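Local coordinates for crispr-associated protein Cas5, dvulg subtype (Xanthomonas oryzae pv. oryzae, PDB 3VZI) that probably cuts CRISPR precursor RNA as the Cas5d endoribonuclease of a microbial immune system and may also bind DNA, at residues A[40-45]-A[53-58]; A[152-157]-A[163-168]. All blocks are in the same frame, centred on the assembly; numbering follows the deposited sequence.

Contact 1. Residues A[40-45]-A[53-58]; sequences GILEAI and WVVDSI
Leu42 sits on the indole of Trp53, and this CH-pi contact is the main one between 40-45 and 53-58. The CB of Leu42 stands 3.8 Å from the centroid of the five-membered ring of Trp53, only 8° off the ring normal, so the methylene comes straight down on the face. Farther out, Leu42 CD1 lies at the rim of the benzo ring by its CD2-CE3 bond, 3.7 Å from Trp53 CE3, and the same methyl also meets Val55 CG2 at 4.3 Å. The side chains of Leu42 and Trp53 cross at about a right angle. Glu43 comes in obliquely at the pyrrole end, its CG 3.8 Å from Trp53 CD1. From there its chain runs on extended (chi2 178°), past the indole, and carries the carboxylate to a water: Glu43 OE2 accepts from it at 2.7 Å, and the backbone N of Trp53 donates to it at 2.8 Å. Arg39, one turn earlier on the helix, forms a salt bridge with Glu43 OE1.

Outside this shell, Trp53 NE1 donates to His46 O just beyond the helix end, which helps to hold the rotation of the indole. Phe122 meets the ring edge-to-face and Phe141 of helix 134-146 also meets it. The axes of 40-45 and 53-58 approach to 9.0 Å, at 138° between their directions, in the ferredoxin-like (RRM) manner of helix on sheet. With no direct hydrogen bond between the two segments, the joint is apolar at its centre and polar only along one margin, where a single water links carboxylate to strand backbone.

Contact 2. Residues A[152-157]-A[163-168]; sequences QAPCLG and ASFALL
Pro154 and Ala163 join the loop after helix 134-146 to the start of strand 164-167, an outermost strand of the antiparallel sheet in this RRM-like, ferredoxin-type fold. The loop turns back on itself between them, and a single hydrogen bond ties the two sides: Ala163 N donates to Pro154 O at 2.8 Å. The bond is fairly straight at the hydrogen, 161°, but the donor stands above the carbonyl plane, 40° out of it.

The ring of Pro154 can be followed atom by atom. Its CB lies 3.9 Å from Ala163 CB, a plain methylene-to-methyl contact. Next comes CG, which meets the ring of Phe165 obliquely, 3.4 Å from Phe165 CE2 and nearly as near CD2. CD closes the pyrrolidine back to the backbone N and touches Phe165 CE2 from slightly farther off. The proline and the phenyl cross at about a right angle. With chi1 of 60°, Phe165 CG falls between its own backbone N and carbonyl carbon, which brings CD2 and CE2 of the phenyl to the proline CG.

Ala163 meets a second loop residue, Leu156, whose side chain also touches Ile41 of helix 35-45, Val11 of strand 7-13 and Val114 of strand 114-124. The backbone of Leu156 is paired with Leu17. Backbone bonds of Ser164 with Trp12 and of Ala166 with His10 join the strand to strand 7-13. On the Leu156 side the approach ends at a branch methyl, with CD2 3.6 Å from Ala163 CB.

How the contacts relate
Helix 35-45 is the piece both contacts share. In contact 1 it lays Leu42 and Glu43 against strand 51-60, while Ile41, Ala44 and Ile45 pack on the segments of contact 2. Ile41 CG2 lies 3.7 Å from Pro154 CB, and Ile41 CG1 is 3.6 Å from Cys155 O. Nearer the helix end, Ile45 CD1 comes within 3.8 Å of Phe165 CE1, and Ala44 CB sits 3.4 Å from Gln152 O. The contact centres are about 10 Å apart. Strands 51-60 and 164-167 belong to the same five-stranded sheet, separated there by strands 114-124 and 7-13, and the helix touches residues on both.

Contact 1. Residues A[40-45]-A[53-58]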
loop_
_atom_site.group_PDB
_atom_site.type_symbol
_atom_site.label_atom_id
_atom_site.label_comp_id
_atom_site.label_asym_id
_atom_site.label_seq_id
_atom_site.Cartn_x
_atom_site.Cartn_y
_atom_site.Cartn_z
ATOM N N GLY A 40 4.261 3.102 4.990
ATOM C CA GLY A 40 5.010 1.905 5.345
ATOM C C GLY A 40 6.153 1.679 4.389
ATOM O O GLY A 40 7.147 1.073 4.753
ATOM N N ILE A 41 6.039 2.190 3.168
ATOM C CA ILE A 41 7.158 2.128 2.239
ATOM C C ILE A 41 8.235 3.166 2.565
ATOM O O ILE A 41 9.429 2.862 2.454
ATOM C CB ILE A 41 6.698 2.341 0.786
ATOM C CG1 ILE A 41 5.743 1.203 0.350
ATOM C CG2 ILE A 41 7.904 2.611 -0.128
ATOM C CD1 ILE A 41 5.088 1.454 -0.994
ATOM N N LEU A 42 7.846 4.391 2.922
ATOM C CA LEU A 42 8.863 5.380 3.284
ATOM C C LEU A 42 9.654 4.905 4.532
ATOM O O LEU A 42 10.907 4.999 4.566
ATOM C CB LEU A 42 8.261 6.777 3.479
ATOM C CG LEU A 42 7.300 7.301 2.385
ATOM C CD1 LEU A 42 6.357 8.380 2.903
ATOM C CD2 LEU A 42 8.030 7.770 1.160
ATOM N N GLU A 43 8.942 4.336 5.513
ATOM C CA GLU A 43 9.588 3.851 6.728
ATOM C C GLU A 43 10.580 2.710 6.427
ATOM O O GLU A 43 11.611 2.587 7.125
ATOM C CB GLU A 43 8.573 3.395 7.774
ATOM C CG GLU A 43 7.712 4.521 8.313
ATOM C CD GLU A 43 6.670 4.056 9.308
ATOM O OE1 GLU A 43 6.223 2.899 9.245
ATOM O OE2 GLU A 43 6.293 4.863 10.165
ATOM N N ALA A 44 10.282 1.904 5.391
ATOM C CA ALA A 44 11.171 0.807 5.005
ATOM C C ALA A 44 12.483 1.393 4.547
ATOM O O ALA A 44 13.560 0.822 4.792
ATOM C CB ALA A 44 10.562 -0.056 3.905
ATOM N N ILE A 45 12.404 2.541 3.879
ATOM C CA ILE A 45 13.618 3.174 3.367
ATOM C C ILE A 45 14.379 3.818 4.506
ATOM O O ILE A 45 15.583 3.666 4.596
ATOM C CB ILE A 45 13.350 4.173 2.248
ATOM C CG1 ILE A 45 12.636 3.467 1.097
ATOM C CG2 ILE A 45 14.659 4.755 1.781
ATOM C CD1 ILE A 45 12.485 4.301 -0.161
ATOM N N TRP A 53 6.524 10.032 9.418
ATOM C CA TRP A 53 6.174 10.234 8.018
ATOM C C TRP A 53 4.746 10.576 7.859
ATOM O O TRP A 53 3.884 9.851 8.352
ATOM C CB TRP A 53 6.438 8.970 7.243
ATOM C CG TRP A 53 7.866 8.880 6.848
ATOM C CD1 TRP A 53 8.815 8.032 7.338
ATOM C CD2 TRP A 53 8.557 9.723 5.875
ATOM N NE1 TRP A 53 10.013 8.253 6.730
ATOM C CE2 TRP A 53 9.926 9.260 5.844
ATOM C CE3 TRP A 53 8.180 10.769 5.054
ATOM C CZ2 TRP A 53 10.873 9.825 5.030
ATOM C CZ3 TRP A 53 9.145 11.336 4.228
ATOM C CH2 TRP A 53 10.461 10.873 4.218
ATOM N N VAL A 54 4.476 11.679 7.175
ATOM C CA VAL A 54 3.101 12.051 6.836
ATOM C C VAL A 54 2.929 12.067 5.328
ATOM O O VAL A 54 3.644 12.796 4.647
ATOM C CB VAL A 54 2.710 13.413 7.455
ATOM C CG1 VAL A 54 1.552 14.055 6.717
ATOM C CG2 VAL A 54 2.351 13.247 8.927
ATOM N N VAL A 55 1.981 11.273 4.823
ATOM C CA VAL A 55 1.629 11.221 3.405
ATOM C C VAL A 55 0.646 12.322 3.062
ATOM O O VAL A 55 -0.403 12.418 3.686
ATOM C CB VAL A 55 1.018 9.857 3.030
ATOM C CG1 VAL A 55 0.494 9.861 1.613
ATOM C CG2 VAL A 55 2.065 8.762 3.170
ATOM N N ASP A 56 0.984 13.146 2.063
ATOM C CA ASP A 56 0.181 14.304 1.667
ATOM C C ASP A 56 -0.681 14.003 0.449
ATOM O O ASP A 56 -1.838 14.461 0.361
ATOM C CB ASP A 56 1.086 15.475 1.325
ATOM C CG ASP A 56 2.139 15.750 2.403
ATOM O OD1 ASP A 56 1.767 16.046 3.540
ATOM O OD2 ASP A 56 3.350 15.690 2.114
ATOM N N SER A 57 -0.117 13.276 -0.522
ATOM C CA SER A 57 -0.881 12.906 -1.716
ATOM C C SER A 57 -0.298 11.724 -2.470
ATOM O O SER A 57 0.879 11.433 -2.364
ATOM C CB SER A 57 -1.041 14.090 -2.642
ATOM O OG SER A 57 0.072 14.176 -3.493
ATOM N N ILE A 58 -1.154 11.031 -3.205
ATOM C CA ILE A 58 -0.775 9.880 -4.024
ATOM C C ILE A 58 -1.182 10.205 -5.459
ATOM O O ILE A 58 -2.270 10.703 -5.687
ATOM C CB ILE A 58 -1.564 8.643 -3.583
ATOM C CG1 ILE A 58 -1.066 8.158 -2.218
ATOM C CG2 ILE A 58 -1.521 7.529 -4.629
ATOM C CD1 ILE A 58 -2.208 7.682 -1.342
HETATM O O HOH W 1 6.539 7.489 10.624
#

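Contact 2. Residues A[152-157]-A[163-168]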
loop_
_atom_site.group_PDB
_atom_site.type_symbol
_atom_site.label_atom_id
_atom_site.label_comp_id
_atom_site.label_asym_id
_atom_site.label_seq_id
_atom_site.Cartn_x
_atom_site.Cartn_y
_atom_site.Cartn_z
ATOM N N GLN A 152 14.381 -2.589 5.169
ATOM C CA GLN A 152 13.734 -3.830 4.727
ATOM C C GLN A 152 13.085 -3.577 3.363
ATOM O O GLN A 152 12.819 -2.435 3.027
ATOM C CB GLN A 152 12.699 -4.277 5.763
ATOM C CG GLN A 152 11.682 -3.194 6.103
ATOM C CD GLN A 152 10.663 -3.610 7.157
ATOM O OE1 GLN A 152 10.214 -4.767 7.213
ATOM N NE2 GLN A 152 10.269 -2.641 7.991
ATOM N N ALA A 153 12.845 -4.631 2.581
ATOM C CA ALA A 153 12.202 -4.515 1.265
ATOM C C ALA A 153 10.812 -3.864 1.343
ATOM O O ALA A 153 9.906 -4.401 2.002
ATOM C CB ALA A 153 12.088 -5.887 0.618
ATOM N N PRO A 154 10.617 -2.704 0.675
ATOM C CA PRO A 154 9.246 -2.166 0.678
ATOM C C PRO A 154 8.291 -3.073 -0.084
ATOM O O PRO A 154 8.711 -3.747 -1.020
ATOM C CB PRO A 154 9.374 -0.813 -0.028
ATOM C CG PRO A 154 10.672 -0.867 -0.722
ATOM C CD PRO A 154 11.575 -1.774 0.058
ATOM N N CYS A 155 7.016 -3.057 0.321
ATOM C CA CYS A 155 6.015 -3.921 -0.261
ATOM C C CYS A 155 4.828 -3.171 -0.786
ATOM O O CYS A 155 4.498 -2.092 -0.295
ATOM C CB CYS A 155 5.544 -4.939 0.765
ATOM S SG CYS A 155 6.760 -6.253 0.836
ATOM N N LEU A 156 4.168 -3.771 -1.774
ATOM C CA LEU A 156 2.914 -3.265 -2.255
ATOM C C LEU A 156 1.763 -3.966 -1.536
ATOM O O LEU A 156 1.057 -4.827 -2.100
ATOM C CB LEU A 156 2.839 -3.324 -3.788
ATOM C CG LEU A 156 3.919 -2.489 -4.487
ATOM C CD1 LEU A 156 3.760 -2.548 -6.005
ATOM C CD2 LEU A 156 3.912 -1.051 -3.965
ATOM N N GLY A 157 1.594 -3.589 -0.268
ATOM C CA GLY A 157 0.480 -4.060 0.542
ATOM C C GLY A 157 0.801 -5.327 1.289
ATOM O O GLY A 157 0.582 -5.415 2.481
ATOM N N ALA A 163 8.087 -3.833 -3.757
ATOM C CA ALA A 163 7.931 -2.508 -4.359
ATOM C C ALA A 163 9.233 -1.986 -4.955
ATOM O O ALA A 163 10.210 -1.831 -4.229
ATOM C CB ALA A 163 7.455 -1.534 -3.294
ATOM N N SER A 164 9.268 -1.697 -6.253
ATOM C CA SER A 164 10.392 -0.923 -6.791
ATOM C C SER A 164 10.122 0.544 -6.544
ATOM O O SER A 164 8.976 0.957 -6.390
ATOM C CB SER A 164 10.557 -1.122 -8.277
ATOM O OG SER A 164 10.811 -2.460 -8.513
ATOM N N PHE A 165 11.171 1.337 -6.573
ATOM C CA PHE A 165 11.042 2.727 -6.249
ATOM C C PHE A 165 12.221 3.524 -6.776
ATOM O O PHE A 165 13.338 3.017 -6.830
ATOM C CB PHE A 165 10.897 2.904 -4.731
ATOM C CG PHE A 165 12.063 2.372 -3.932
ATOM C CD1 PHE A 165 13.211 3.121 -3.769
ATOM C CD2 PHE A 165 11.993 1.114 -3.324
ATOM C CE1 PHE A 165 14.276 2.633 -3.028
ATOM C CE2 PHE A 165 13.063 0.612 -2.583
ATOM C CZ PHE A 165 14.206 1.381 -2.436
ATOM N N ALA A 166 11.963 4.764 -7.187
ATOM C CA ALA A 166 13.041 5.725 -7.480
ATOM C C ALA A 166 12.663 7.102 -6.922
ATOM O O ALA A 166 11.477 7.461 -6.888
ATOM C CB ALA A 166 13.327 5.785 -8.979
ATOM N N LEU A 167 13.663 7.855 -6.475
ATOM C CA LEU A 167 13.461 9.203 -5.937
ATOM C C LEU A 167 13.256 10.206 -7.095
ATOM O O LEU A 167 13.942 10.148 -8.109
ATOM C CB LEU A 167 14.654 9.620 -5.060
ATOM C CG LEU A 167 14.514 10.909 -4.232
ATOM C CD1 LEU A 167 13.664 10.666 -2.970
ATOM C CD2 LEU A 167 15.880 11.486 -3.865
ATOM N N LEU A 168 12.285 11.102 -6.959
ATOM C CA LEU A 168 12.056 12.105 -7.981
ATOM C C LEU A 168 12.538 13.470 -7.546
ATOM O O LEU A 168 12.754 13.720 -6.343
ATOM C CB LEU A 168 10.580 12.177 -8.348
ATOM C CG LEU A 168 9.931 10.888 -8.866
ATOM C CD1 LEU A 168 8.455 11.129 -9.077
ATOM C CD2 LEU A 168 10.569 10.405 -10.151
#